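PDB 5A95: putative retaining b-glycosidase, which probably hydrolyses beta-1,4 linkages in mixed-linkage beta-1,3-1,4-glucans with retention of anomeric configuration, as a family 5 glycoside hydrolase. Local coordinates for residues K46-I51 with V178-V183; N100-P105 with I135-D140; V118-I123 with T172-N177. The protein carries 1 engineered substitution. All coordinates share one frame; numbering follows the deposited sequence. Where two conformers were deposited one is given.

Contact 1 (K46-I51 with V178-V183). With MG (magnesium ion), chain G.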
ATOM      1  N   LYS A  46      17.325  15.942  32.680  1.00 14.29           N
ATOM      2  CA  LYS A  46      18.652  16.243  33.236  1.00 16.71           C
ATOM      3  C   LYS A  46      19.691  16.374  32.121  1.00 16.40           C
ATOM      4  O   LYS A  46      19.549  15.765  31.068  1.00 17.60           O
ATOM      5  CB  LYS A  46      19.127  15.104  34.115  1.00 19.26           C
ATOM      6  CG  LYS A  46      18.297  14.783  35.332  1.00 20.57           C
ATOM      7  CD  LYS A  46      18.921  13.555  36.005  1.00 24.20           C
ATOM      8  CE  LYS A  46      18.269  13.243  37.333  1.00 26.33           C
ATOM      9  NZ  LYS A  46      18.851  12.045  38.035  1.00 24.67           N
ATOM     10  N   THR A  47      20.765  17.111  32.384  1.00 20.09           N
ATOM     11  CA  THR A  47      21.866  17.200  31.437  1.00 22.22           C
ATOM     12  C   THR A  47      22.359  15.777  31.052  1.00 20.38           C
ATOM     13  O   THR A  47      22.464  14.875  31.910  1.00 19.35           O
ATOM     14  CB  THR A  47      23.008  18.058  32.018  1.00 24.37           C
ATOM     15  OG1 THR A  47      23.382  17.548  33.314  1.00 30.67           O
ATOM     16  CG2 THR A  47      22.543  19.539  32.140  1.00 27.54           C
ATOM     17  N   GLN A  48      22.611  15.583  29.770  1.00 16.96           N
ATOM     18  CA  GLN A  48      23.041  14.307  29.236  1.00 14.61           C
ATOM     19  C   GLN A  48      23.617  14.617  27.879  1.00 13.05           C
ATOM     20  O   GLN A  48      22.975  15.287  27.058  1.00 15.34           O
ATOM     21  CB  GLN A  48      21.854  13.321  29.101  1.00 13.42           C
ATOM     22  CG  GLN A  48      22.251  11.939  28.653  1.00 13.50           C
ATOM     23  CD  GLN A  48      21.131  10.920  28.783  1.00 12.97           C
ATOM     24  OE1 GLN A  48      19.962  11.259  29.012  1.00 11.92           O
ATOM     25  NE2 GLN A  48      21.487   9.643  28.642  1.00 14.91           N
ATOM     26  N   SER A  49      24.829  14.126  27.629  1.00 12.99           N
ATOM     27  CA  SER A  49      25.496  14.434  26.386  1.00 11.16           C
ATOM     28  C   SER A  49      24.786  13.780  25.203  1.00  9.71           C
ATOM     29  O   SER A  49      24.373  12.623  25.270  1.00 10.58           O
ATOM     30  CB  SER A  49      26.937  13.937  26.399  1.00 11.92           C
ATOM     31  OG  SER A  49      27.570  14.203  25.166  1.00 12.71           O
ATOM     32  N   PHE A  50      24.664  14.505  24.112  1.00  9.19           N
ATOM     33  CA  PHE A  50      24.389  13.871  22.837  1.00  9.48           C
ATOM     34  C   PHE A  50      25.545  12.961  22.468  1.00  9.60           C
ATOM     35  O   PHE A  50      26.718  13.273  22.697  1.00 10.80           O
ATOM     36  CB  PHE A  50      24.225  14.900  21.692  1.00 11.55           C
ATOM     37  CG  PHE A  50      22.913  15.619  21.704  1.00 11.12           C
ATOM     38  CD1 PHE A  50      21.790  15.045  21.128  1.00 10.55           C
ATOM     39  CD2 PHE A  50      22.779  16.856  22.332  1.00 14.43           C
ATOM     40  CE1 PHE A  50      20.584  15.699  21.145  1.00 10.95           C
ATOM     41  CE2 PHE A  50      21.561  17.512  22.341  1.00 15.11           C
ATOM     42  CZ  PHE A  50      20.459  16.927  21.757  1.00 13.54           C
ATOM     43  N   ILE A  51      25.210  11.852  21.823  1.00  9.26           N
ATOM     44  CA  ILE A  51      26.185  10.978  21.199  1.00  8.52           C
ATOM     45  C   ILE A  51      26.102  11.231  19.706  1.00  7.60           C
ATOM     46  O   ILE A  51      24.997  11.306  19.153  1.00  8.80           O
ATOM     47  CB  ILE A  51      25.911   9.491  21.502  1.00  9.24           C
ATOM     48  CG1 ILE A  51      25.831   9.241  23.018  1.00 10.21           C
ATOM     49  CG2 ILE A  51      26.966   8.591  20.842  1.00  9.20           C
ATOM     50  CD1 ILE A  51      27.065   9.656  23.803  1.00 12.51           C
ATOM     51  N   VAL A 178      16.552  15.476  21.796  1.00  9.07           N
ATOM     52  CA  VAL A 178      16.549  14.655  23.012  1.00  9.43           C
ATOM     53  C   VAL A 178      17.812  13.771  23.004  1.00  9.29           C
ATOM     54  O   VAL A 178      17.907  12.802  22.233  1.00  9.15           O
ATOM     55  CB  VAL A 178      15.288  13.790  23.146  1.00  9.80           C
ATOM     56  CG1 VAL A 178      15.347  12.873  24.351  1.00  9.67           C
ATOM     57  CG2 VAL A 178      14.026  14.647  23.231  1.00 10.56           C
ATOM     58  N   PRO A 179      18.801  14.095  23.846  1.00  9.72           N
ATOM     59  CA  PRO A 179      20.050  13.317  23.804  1.00  8.75           C
ATOM     60  C   PRO A 179      19.876  11.851  24.202  1.00  8.62           C
ATOM     61  O   PRO A 179      20.597  10.988  23.725  1.00  9.12           O
ATOM     62  CB  PRO A 179      20.947  14.037  24.825  1.00 10.01           C
ATOM     63  CG  PRO A 179      20.003  14.790  25.684  1.00 15.16           C
ATOM     64  CD  PRO A 179      18.892  15.219  24.797  1.00 11.24           C
ATOM     65  N   THR A 180      18.930  11.587  25.084  1.00  9.20           N
ATOM     66  CA  THR A 180      18.708  10.247  25.626  1.00  8.98           C
ATOM     67  C   THR A 180      18.419   9.239  24.514  1.00  8.23           C
ATOM     68  O   THR A 180      18.797   8.104  24.626  1.00  9.18           O
ATOM     69  CB  THR A 180      17.521  10.287  26.590  1.00  8.96           C
ATOM     70  OG1 THR A 180      17.740  11.341  27.534  1.00 11.11           O
ATOM     71  CG2 THR A 180      17.314   8.999  27.298  1.00  9.59           C
ATOM     72  N   VAL A 181      17.703   9.695  23.489  1.00  8.13           N
ATOM     73  CA  VAL A 181      17.310   8.848  22.375  1.00  8.21           C
ATOM     74  C   VAL A 181      18.417   8.986  21.326  1.00  7.70           C
ATOM     75  O   VAL A 181      18.513   9.995  20.659  1.00  9.00           O
ATOM     76  CB  VAL A 181      15.936   9.240  21.831  1.00  9.42           C
ATOM     77  CG1 VAL A 181      15.562   8.335  20.688  1.00 12.96           C
ATOM     78  CG2 VAL A 181      14.858   9.153  22.918  1.00 10.43           C
ATOM     79  N   ALA A 182      19.285   7.977  21.233  1.00  7.24           N
ATOM     80  CA  ALA A 182      20.529   8.122  20.511  1.00  7.56           C
ATOM     81  C   ALA A 182      20.507   7.559  19.107  1.00  7.24           C
ATOM     82  O   ALA A 182      21.138   8.116  18.222  1.00  8.33           O
ATOM     83  CB  ALA A 182      21.670   7.518  21.299  1.00  8.50           C
ATOM     84  N   VAL A 183      19.861   6.410  18.912  1.00  6.44           N
ATOM     85  CA  VAL A 183      19.993   5.630  17.682  1.00  6.21           C
ATOM     86  C   VAL A 183      18.606   5.223  17.203  1.00  6.02           C
ATOM     87  O   VAL A 183      17.762   4.752  17.994  1.00  6.53           O
ATOM     88  CB  VAL A 183      20.839   4.364  17.941  1.00  6.46           C
ATOM     89  CG1 VAL A 183      20.954   3.510  16.695  1.00  6.77           C
ATOM     90  CG2 VAL A 183      22.218   4.716  18.469  1.00  7.19           C
TER
HETATM   91 MG    MG G 401      18.183  12.162  20.064  1.00  9.99          MG
HETATM   92  O   HOH W   1      22.292  10.542  19.029  1.00  9.39           O
HETATM   93  O   HOH W   2      22.457  11.310  21.703  1.00  9.71           O
HETATM   94  O   HOH W   3      17.911  14.423  19.119  1.00  9.95           O
HETATM   95  O   HOH W   4      20.241  12.465  18.944  1.00 10.83           O
HETATM   96  O   HOH W   5      16.016  11.805  19.423  1.00  8.89           O
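Q48 and T180 supply the one direct hydrogen bond between the 46-51 loop and the 178-183 segment: T180 OG1 donates to Q48 OE1 over 2.7 Å, coming from 44° above the amide carbonyl plane. With CG anti to the backbone N (chi1 -175°) and the chain extended beyond it, Q48 reaches over to meet the threonine side chain at about a right angle. N131 ND2 also bonds OE1, and NE2 bonds I135 O, which fixes the rotation of the amide. With alanine in place of the glutamine, the T180 hydroxyl and N131 ND2 would probably lose this acceptor and I135 O its amide donor.

Apolar packing centres on P179. Its CB sits over the middle of the F50 ring, 3.9 Å from the centroid and only 9° off the normal, a clear CH-pi contact. The same CB approaches Q48 O to 3.3 Å, wedging the proline between ring and loop backbone.

Water extends the junction. One molecule links I51 N with P179 O, at 2.8 Å from each; another joins I51 O to A182 O.

The metal belongs to the turn itself. V178 O and V181 O each bind magnesium at 2.3 Å, and three waters add to the shell, two of them in plane at the edge of the F50 ring. The two carbonyl ligands probably help to hold the turn leading into strand 181-185, at the end of a (beta/alpha)8 barrel strand remote from the catalytic face, where the chain's N-terminal loop packs on.

Contact 2 (N100-P105 with I135-D140)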
ATOM      1  N   ASN A 100      24.913   1.047  29.788  1.00  8.55           N
ATOM      2  CA  ASN A 100      24.711   2.438  29.474  1.00  8.80           C
ATOM      3  C   ASN A 100      23.637   2.620  28.395  1.00  8.62           C
ATOM      4  O   ASN A 100      23.368   3.750  27.996  1.00  8.88           O
ATOM      5  CB  ASN A 100      26.012   3.150  29.106  1.00  9.77           C
ATOM      6  CG  ASN A 100      26.637   2.643  27.812  1.00 10.40           C
ATOM      7  OD1 ASN A 100      25.982   2.070  26.978  1.00 10.18           O
ATOM      8  ND2 ASN A 100      27.914   2.896  27.633  1.00 12.03           N
ATOM      9  N   THR A 101      23.019   1.518  27.938  1.00  8.16           N
ATOM     10  CA  THR A 101      22.084   1.517  26.809  1.00  7.73           C
ATOM     11  C   THR A 101      21.026   0.451  26.980  1.00  7.00           C
ATOM     12  O   THR A 101      21.324  -0.668  27.393  1.00  8.36           O
ATOM     13  CB  THR A 101      22.855   1.220  25.490  1.00  7.98           C
ATOM     14  OG1 THR A 101      23.858   2.207  25.284  1.00  9.59           O
ATOM     15  CG2 THR A 101      21.932   1.246  24.287  1.00  8.97           C
ATOM     16  N   ILE A 102      19.791   0.797  26.629  1.00  7.39           N
ATOM     17  CA  ILE A 102      18.729  -0.170  26.459  1.00  7.21           C
ATOM     18  C   ILE A 102      18.172  -0.043  25.045  1.00  6.99           C
ATOM     19  O   ILE A 102      17.913   1.076  24.576  1.00  7.39           O
ATOM     20  CB  ILE A 102      17.606   0.051  27.482  1.00  7.97           C
ATOM     21  CG1 ILE A 102      18.140  -0.270  28.876  1.00  9.03           C
ATOM     22  CG2 ILE A 102      16.396  -0.834  27.180  1.00  8.44           C
ATOM     23  CD1 ILE A 102      17.200   0.043  30.018  1.00  9.70           C
ATOM     24  N   ARG A 103      18.008  -1.185  24.375  1.00  7.04           N
ATOM     25  CA  ARG A 103      17.357  -1.258  23.060  1.00  6.77           C
ATOM     26  C   ARG A 103      15.903  -1.682  23.250  1.00  7.04           C
ATOM     27  O   ARG A 103      15.624  -2.680  23.934  1.00  6.68           O
ATOM     28  CB  ARG A 103      18.075  -2.235  22.155  1.00  6.36           C
ATOM     29  CG  ARG A 103      17.471  -2.426  20.768  1.00  6.74           C
ATOM     30  CD  ARG A 103      18.428  -3.228  19.924  1.00  7.06           C
ATOM     31  NE  ARG A 103      18.064  -3.500  18.539  1.00  6.97           N
ATOM     32  CZ  ARG A 103      17.595  -4.647  18.051  1.00  6.51           C
ATOM     33  NH1 ARG A 103      17.150  -5.609  18.852  1.00  7.39           N
ATOM     34  NH2 ARG A 103      17.553  -4.837  16.731  1.00  6.96           N
ATOM     35  N   LEU A 104      14.995  -0.920  22.647  1.00  7.12           N
ATOM     36  CA  LEU A 104      13.555  -1.166  22.707  0.60  6.86           C
ATOM     37  C   LEU A 104      13.113  -1.750  21.365  1.00  6.46           C
ATOM     38  O   LEU A 104      13.124  -1.030  20.376  1.00  7.02           O
ATOM     39  CB  LEU A 104      12.795   0.144  22.964  0.60  7.68           C
ATOM     40  CG  LEU A 104      13.104   0.939  24.233  0.60  8.99           C
ATOM     41  CD1 LEU A 104      12.154   2.140  24.343  0.60  9.87           C
ATOM     42  CD2 LEU A 104      12.985   0.057  25.457  0.60  9.14           C
ATOM     43  N   PRO A 105      12.733  -3.041  21.327  1.00  5.88           N
ATOM     44  CA  PRO A 105      12.342  -3.669  20.065  1.00  6.04           C
ATOM     45  C   PRO A 105      10.855  -3.469  19.838  1.00  6.30           C
ATOM     46  O   PRO A 105      10.026  -4.281  20.285  1.00  7.19           O
ATOM     47  CB  PRO A 105      12.700  -5.139  20.286  1.00  6.78           C
ATOM     48  CG  PRO A 105      12.494  -5.354  21.742  1.00  7.61           C
ATOM     49  CD  PRO A 105      12.855  -4.046  22.417  1.00  7.19           C
ATOM     50  N   ILE A 135      21.432   6.867  31.087  1.00 13.55           N
ATOM     51  CA  ILE A 135      21.627   5.868  30.035  1.00 11.84           C
ATOM     52  C   ILE A 135      20.852   6.245  28.774  1.00 10.83           C
ATOM     53  O   ILE A 135      20.036   7.164  28.771  1.00 11.53           O
ATOM     54  CB  ILE A 135      21.259   4.470  30.516  1.00 12.71           C
ATOM     55  CG1 ILE A 135      19.760   4.354  30.738  1.00 12.16           C
ATOM     56  CG2 ILE A 135      22.116   4.150  31.747  1.00 14.13           C
ATOM     57  CD1 ILE A 135      19.288   2.974  31.061  1.00 16.86           C
ATOM     58  N   TYR A 136      21.190   5.559  27.696  1.00  8.79           N
ATOM     59  CA  TYR A 136      20.693   5.907  26.368  1.00  8.14           C
ATOM     60  C   TYR A 136      19.758   4.841  25.790  1.00  8.12           C
ATOM     61  O   TYR A 136      19.806   3.692  26.208  1.00  9.67           O
ATOM     62  CB  TYR A 136      21.882   6.074  25.423  1.00  8.32           C
ATOM     63  CG  TYR A 136      22.738   7.269  25.771  1.00  9.16           C
ATOM     64  CD1 TYR A 136      22.430   8.520  25.265  1.00  8.22           C
ATOM     65  CD2 TYR A 136      23.833   7.153  26.637  1.00  9.23           C
ATOM     66  CE1 TYR A 136      23.181   9.635  25.590  1.00  8.48           C
ATOM     67  CE2 TYR A 136      24.581   8.270  26.989  1.00 10.44           C
ATOM     68  CZ  TYR A 136      24.268   9.500  26.455  1.00 10.27           C
ATOM     69  OH  TYR A 136      25.040  10.586  26.767  1.00 10.84           O
ATOM     70  N   LEU A 137      18.918   5.247  24.842  1.00  7.86           N
ATOM     71  CA  LEU A 137      18.015   4.332  24.174  1.00  7.79           C
ATOM     72  C   LEU A 137      18.383   4.168  22.711  1.00  7.32           C
ATOM     73  O   LEU A 137      18.706   5.134  22.022  1.00  7.73           O
ATOM     74  CB  LEU A 137      16.576   4.842  24.262  1.00  8.58           C
ATOM     75  CG  LEU A 137      16.025   4.915  25.687  1.00  9.55           C
ATOM     76  CD1 LEU A 137      14.699   5.660  25.668  1.00 10.77           C
ATOM     77  CD2 LEU A 137      15.835   3.522  26.275  1.00 10.71           C
ATOM     78  N   ILE A 138      18.244   2.930  22.245  1.00  7.27           N
ATOM     79  CA  ILE A 138      18.176   2.594  20.831  1.00  7.32           C
ATOM     80  C   ILE A 138      16.721   2.239  20.545  1.00  6.77           C
ATOM     81  O   ILE A 138      16.188   1.319  21.161  1.00  7.08           O
ATOM     82  CB  ILE A 138      19.093   1.410  20.487  1.00  7.52           C
ATOM     83  CG1 ILE A 138      20.564   1.735  20.798  1.00  7.90           C
ATOM     84  CG2 ILE A 138      18.879   0.988  19.028  1.00  7.64           C
ATOM     85  CD1 ILE A 138      21.504   0.591  20.540  1.00  8.96           C
ATOM     86  N   LEU A 139      16.082   2.944  19.611  1.00  6.44           N
ATOM     87  CA  LEU A 139      14.737   2.606  19.215  1.00  6.58           C
ATOM     88  C   LEU A 139      14.821   1.785  17.948  1.00  6.55           C
ATOM     89  O   LEU A 139      15.387   2.224  16.942  1.00  6.69           O
ATOM     90  CB  LEU A 139      13.891   3.858  18.985  1.00  7.19           C
ATOM     91  CG  LEU A 139      13.769   4.796  20.181  1.00  8.40           C
ATOM     92  CD1 LEU A 139      12.854   5.974  19.863  1.00  9.09           C
ATOM     93  CD2 LEU A 139      13.322   4.079  21.447  1.00  8.70           C
ATOM     94  N   ASP A 140      14.265   0.579  18.021  1.00  6.62           N
ATOM     95  CA  ASP A 140      14.378  -0.439  16.975  1.00  5.83           C
ATOM     96  C   ASP A 140      12.990  -0.729  16.414  1.00  5.49           C
ATOM     97  O   ASP A 140      12.087  -1.148  17.130  1.00  6.96           O
ATOM     98  CB  ASP A 140      15.029  -1.674  17.617  1.00  6.71           C
ATOM     99  CG  ASP A 140      14.687  -2.986  16.959  1.00  7.11           C
ATOM    100  OD1 ASP A 140      14.487  -3.065  15.746  1.00  7.66           O
ATOM    101  OD2 ASP A 140      14.608  -3.990  17.715  1.00  7.05           O
TER
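N100 and Y136 begin a regular parallel ladder, Y136 N donating to N100 O at 2.8 Å. The zipper continues with I102 N to Y136 O, I138 N to I102 O and L104 N to I138 O. D140 N to L104 O, the longest, spans 3.1 Å. CA-H...O contacts support it, as where T101 CA meets Y136 O at 3.2 Å. The strand axes run 4.7 Å apart, their directions differing by 22°.

Apolar packing occupies both faces. On that of I102 and L137, the I102 CD1 methyl meets CD1 of I135 at 3.7 Å; I135 CG1 lies between the backbone N and the carbonyl carbon (chi1 69°), which brings its chain to I102. Helices 87-96 and 116-133 cover this face. On the other, T101 CG2 rests against I138 CG1 at 3.8 Å.

The charged contact lies on the T101 and I138 face too. D140 OD2 is 3.0 Å above the R103 guanidinium plane, over its centre, with carboxylate and guanidinium stacked 16° apart; charge alone acts here, since no N-H points at the oxygen. The arginine's N-H groups serve E185, N72, Q291 and N188, while H142 ND1 bonds OD2. R103, thus held from several directions, comes within about 6 Å of a bound glucose unit. These strands, connected through helices 108-114 and 116-133, form a beta-alpha-beta crossover of the (beta/alpha)8 barrel, its polar end near the glycan.

Contact 3 (V118-I123 with T172-N177). Unlike the reference sequence in segment 172-177: Q176 (reference Lys).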
ATOM      1  N   VAL A 118      -0.676   6.036  22.250  1.00  9.83           N
ATOM      2  CA  VAL A 118      -0.388   5.363  23.498  1.00  9.31           C
ATOM      3  C   VAL A 118       1.050   4.818  23.532  1.00  8.53           C
ATOM      4  O   VAL A 118       1.753   4.908  24.561  1.00  9.86           O
ATOM      5  CB  VAL A 118      -1.420   4.251  23.747  1.00 11.66           C
ATOM      6  CG1 VAL A 118      -0.994   3.302  24.862  1.00 12.90           C
ATOM      7  CG2 VAL A 118      -2.765   4.889  24.092  1.00 13.26           C
ATOM      8  N   TYR A 119       1.487   4.199  22.441  1.00  8.00           N
ATOM      9  CA  TYR A 119       2.843   3.660  22.420  1.00  8.69           C
ATOM     10  C   TYR A 119       3.868   4.780  22.667  1.00  7.20           C
ATOM     11  O   TYR A 119       4.812   4.625  23.461  1.00  8.38           O
ATOM     12  CB  TYR A 119       3.109   2.874  21.125  1.00  8.07           C
ATOM     13  CG  TYR A 119       4.125   1.753  21.266  1.00  7.89           C
ATOM     14  CD1 TYR A 119       5.415   2.005  21.702  1.00  9.09           C
ATOM     15  CD2 TYR A 119       3.788   0.440  20.989  1.00  8.13           C
ATOM     16  CE1 TYR A 119       6.336   0.988  21.861  1.00  9.54           C
ATOM     17  CE2 TYR A 119       4.705  -0.598  21.166  1.00  6.89           C
ATOM     18  CZ  TYR A 119       5.990  -0.323  21.579  1.00  7.85           C
ATOM     19  OH  TYR A 119       6.897  -1.330  21.738  1.00  8.89           O
ATOM     20  N   LEU A 120       3.685   5.910  21.981  1.00  7.73           N
ATOM     21  CA  LEU A 120       4.601   7.032  22.173  1.00  7.74           C
ATOM     22  C   LEU A 120       4.587   7.528  23.627  1.00  8.72           C
ATOM     23  O   LEU A 120       5.607   7.900  24.167  1.00  8.72           O
ATOM     24  CB  LEU A 120       4.276   8.168  21.213  1.00  8.56           C
ATOM     25  CG  LEU A 120       4.562   7.850  19.742  1.00  9.08           C
ATOM     26  CD1 LEU A 120       3.841   8.854  18.860  1.00 10.55           C
ATOM     27  CD2 LEU A 120       6.057   7.854  19.460  1.00 10.24           C
ATOM     28  N   GLY A 121       3.417   7.524  24.258  1.00  8.64           N
ATOM     29  CA  GLY A 121       3.353   7.893  25.665  1.00  8.59           C
ATOM     30  C   GLY A 121       4.195   6.975  26.538  1.00  8.29           C
ATOM     31  O   GLY A 121       4.780   7.419  27.542  1.00  9.47           O
ATOM     32  N   HIS A 122       4.263   5.692  26.178  1.00  8.14           N
ATOM     33  CA  HIS A 122       5.122   4.750  26.921  1.00  8.45           C
ATOM     34  C   HIS A 122       6.603   4.956  26.610  1.00  7.41           C
ATOM     35  O   HIS A 122       7.445   4.815  27.495  1.00  9.48           O
ATOM     36  CB  HIS A 122       4.694   3.312  26.702  1.00  9.04           C
ATOM     37  CG  HIS A 122       3.351   3.003  27.274  1.00 10.54           C
ATOM     38  ND1 HIS A 122       3.085   3.101  28.624  1.00 10.84           N
ATOM     39  CD2 HIS A 122       2.193   2.612  26.690  1.00 11.98           C
ATOM     40  CE1 HIS A 122       1.822   2.772  28.846  1.00 12.54           C
ATOM     41  NE2 HIS A 122       1.259   2.470  27.696  1.00 13.08           N
ATOM     42  N   ILE A 123       6.940   5.255  25.349  1.00  7.28           N
ATOM     43  CA  ILE A 123       8.317   5.579  25.025  1.00  7.53           C
ATOM     44  C   ILE A 123       8.763   6.806  25.835  1.00  9.03           C
ATOM     45  O   ILE A 123       9.887   6.839  26.315  1.00  9.65           O
ATOM     46  CB  ILE A 123       8.547   5.702  23.508  1.00  7.43           C
ATOM     47  CG1 ILE A 123       8.248   4.373  22.810  1.00  8.48           C
ATOM     48  CG2 ILE A 123       9.987   6.125  23.240  1.00  8.20           C
ATOM     49  CD1 ILE A 123       8.185   4.464  21.293  1.00  9.70           C
ATOM     50  N   THR A 172      10.752  10.883  15.073  1.00  6.07           N
ATOM     51  CA  THR A 172      11.739  11.912  14.893  1.00  6.72           C
ATOM     52  C   THR A 172      11.220  13.263  15.328  1.00  7.44           C
ATOM     53  O   THR A 172      11.934  14.051  15.946  1.00  7.53           O
ATOM     54  CB  THR A 172      12.271  11.945  13.443  1.00  6.74           C
ATOM     55  OG1 THR A 172      12.736  10.642  13.058  1.00  7.09           O
ATOM     56  CG2 THR A 172      13.427  12.890  13.314  1.00  7.02           C
ATOM     57  N   PHE A 173       9.957  13.536  15.020  1.00  7.01           N
ATOM     58  CA  PHE A 173       9.331  14.768  15.489  1.00  7.59           C
ATOM     59  C   PHE A 173       9.249  14.807  17.015  1.00  6.77           C
ATOM     60  O   PHE A 173       9.632  15.779  17.654  1.00  7.50           O
ATOM     61  CB  PHE A 173       7.930  14.905  14.908  1.00  7.04           C
ATOM     62  CG  PHE A 173       7.153  16.101  15.405  1.00  7.34           C
ATOM     63  CD1 PHE A 173       7.428  17.372  14.957  1.00  9.06           C
ATOM     64  CD2 PHE A 173       6.126  15.932  16.300  1.00  8.10           C
ATOM     65  CE1 PHE A 173       6.684  18.444  15.402  1.00  9.65           C
ATOM     66  CE2 PHE A 173       5.393  17.000  16.767  1.00 10.22           C
ATOM     67  CZ  PHE A 173       5.679  18.253  16.304  1.00  9.14           C
ATOM     68  N   ARG A 174       8.758  13.745  17.618  1.00  6.95           N
ATOM     69  CA  ARG A 174       8.532  13.756  19.041  1.00  6.79           C
ATOM     70  C   ARG A 174       9.806  13.923  19.834  1.00  7.20           C
ATOM     71  O   ARG A 174       9.796  14.596  20.867  1.00  8.90           O
ATOM     72  CB  ARG A 174       7.811  12.499  19.514  1.00  7.28           C
ATOM     73  CG  ARG A 174       7.245  12.595  20.926  1.00  8.61           C
ATOM     74  CD  ARG A 174       6.408  11.375  21.236  1.00 10.43           C
ATOM     75  NE  ARG A 174       5.682  11.391  22.491  1.00 10.96           N
ATOM     76  CZ  ARG A 174       4.355  11.473  22.605  1.00 11.44           C
ATOM     77  NH1 ARG A 174       3.588  11.722  21.547  1.00 12.51           N
ATOM     78  NH2 ARG A 174       3.783  11.321  23.774  1.00 12.91           N
ATOM     79  N   TYR A 175      10.884  13.302  19.391  1.00  6.95           N
ATOM     80  CA  TYR A 175      12.120  13.277  20.166  1.00  7.01           C
ATOM     81  C   TYR A 175      13.215  14.201  19.609  1.00  7.29           C
ATOM     82  O   TYR A 175      14.389  14.029  19.901  1.00  8.36           O
ATOM     83  CB  TYR A 175      12.608  11.841  20.394  1.00  7.54           C
ATOM     84  CG  TYR A 175      11.546  11.033  21.090  1.00  8.09           C
ATOM     85  CD1 TYR A 175      11.109  11.387  22.376  1.00  9.08           C
ATOM     86  CD2 TYR A 175      10.919   9.966  20.451  1.00  7.91           C
ATOM     87  CE1 TYR A 175      10.084  10.701  22.989  1.00  8.90           C
ATOM     88  CE2 TYR A 175       9.892   9.287  21.061  1.00  9.34           C
ATOM     89  CZ  TYR A 175       9.462   9.654  22.325  1.00  8.26           C
ATOM     90  OH  TYR A 175       8.416   8.957  22.881  1.00  9.90           O
ATOM     91  N   GLN A 176      12.806  15.240  18.878  1.00  7.99           N
ATOM     92  CA  GLN A 176      13.779  16.195  18.380  1.00  8.85           C
ATOM     93  C   GLN A 176      14.568  16.783  19.560  1.00  9.42           C
ATOM     94  O   GLN A 176      13.980  17.148  20.574  1.00  9.55           O
ATOM     95  CB  GLN A 176      13.090  17.318  17.612  1.00  9.59           C
ATOM     96  CG  GLN A 176      14.071  18.214  16.900  1.00 10.22           C
ATOM     97  CD  GLN A 176      13.425  19.349  16.126  1.00 11.24           C
ATOM     98  OE1 GLN A 176      12.212  19.403  15.957  1.00 11.05           O
ATOM     99  NE2 GLN A 176      14.252  20.232  15.617  1.00 13.62           N
ATOM    100  N   ASN A 177      15.885  16.831  19.410  1.00  9.77           N
ATOM    101  CA  ASN A 177      16.746  17.502  20.411  0.50 11.03           C
ATOM    102  C   ASN A 177      16.712  16.795  21.788  1.00 10.98           C
ATOM    103  O   ASN A 177      16.838  17.441  22.817  1.00 12.93           O
ATOM    104  CB  ASN A 177      16.330  18.990  20.527  0.50 12.21           C
ATOM    105  CG  ASN A 177      17.302  19.845  21.344  0.50 12.46           C
ATOM    106  OD1 ASN A 177      18.505  19.661  21.284  0.50 13.71           O
ATOM    107  ND2 ASN A 177      16.756  20.789  22.114  0.50 12.96           N
TER
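L120 lays its CB over one face of the R174 guanidinium, 3.5 Å above the plane and centred on it. The leucine continues alongside the arginine: CD2 comes 4.0 Å from R174 CD, and CD1 approaches NH1. Because R174 CG is anti to the backbone N (chi1 -166°) and the chain is extended as far as NE, the arginine reaches across from helix 161-174 to helix 116-133 and presents a flat face to L120. G121 N lies near NH2 without bonding to it.

Beside this pair, I123 meets the far end of Y175. The two side chains cross at about a right angle, with I123 CG2 3.3 Å from Y175 OH and 3.7 Å from CZ. The hydroxyl also comes within 3.3 Å of L120 O, but the angle is too poor for a hydrogen bond. Within segment 172-177, R174 CG lies 3.9 Å above one face of the Y175 ring, offset toward its rim.

What positions both polar ends lies one residue beyond I123. The carboxylate of D124 divides its oxygens, OD2 forming a salt bridge with R174 NH2 and OD1 hydrogen-bonding Y175 OH. Further out, W111 of helix 108-114 packs on L120, and F40 from a loop touches Y175. R174 ends helix 161-174, while Y175 is the first residue to leave helical geometry.

The contact between these neighbouring helices is therefore mixed in chemistry: apolar carbons cover a guanidinium face and a phenol end, while R174 NH2 and Y175 OH share the carboxylate of D124. That carboxylate probably offsets the arginine's charge at this partly exposed position and is likely to fix the rotation of the tyrosine hydroxyl.

Contact 2 lies in the barrel sheet, contact 1 where a loop packs at the start of strand 181-185, and contact 3 between outer helices. Contacts 1 and 2 have centres 11 Å apart and meet: Y136 OH lies 2.6 Å from S49 O, probably a hydrogen bond, and T180 O 2.9 Å from L137 N, where strands 181-185 and 136-144 pair. Contact 3, centred 14 Å from contact 1, touches it where V181 CG2 is 4.2 Å from Y175 CG, and the Y175 side chain lies about 6 Å from the magnesium ion of contact 1. Contacts 2 and 3 do not touch, yet helix 116-133 leads into strand 136-144. Contact 2 reaches toward the glycan through R103.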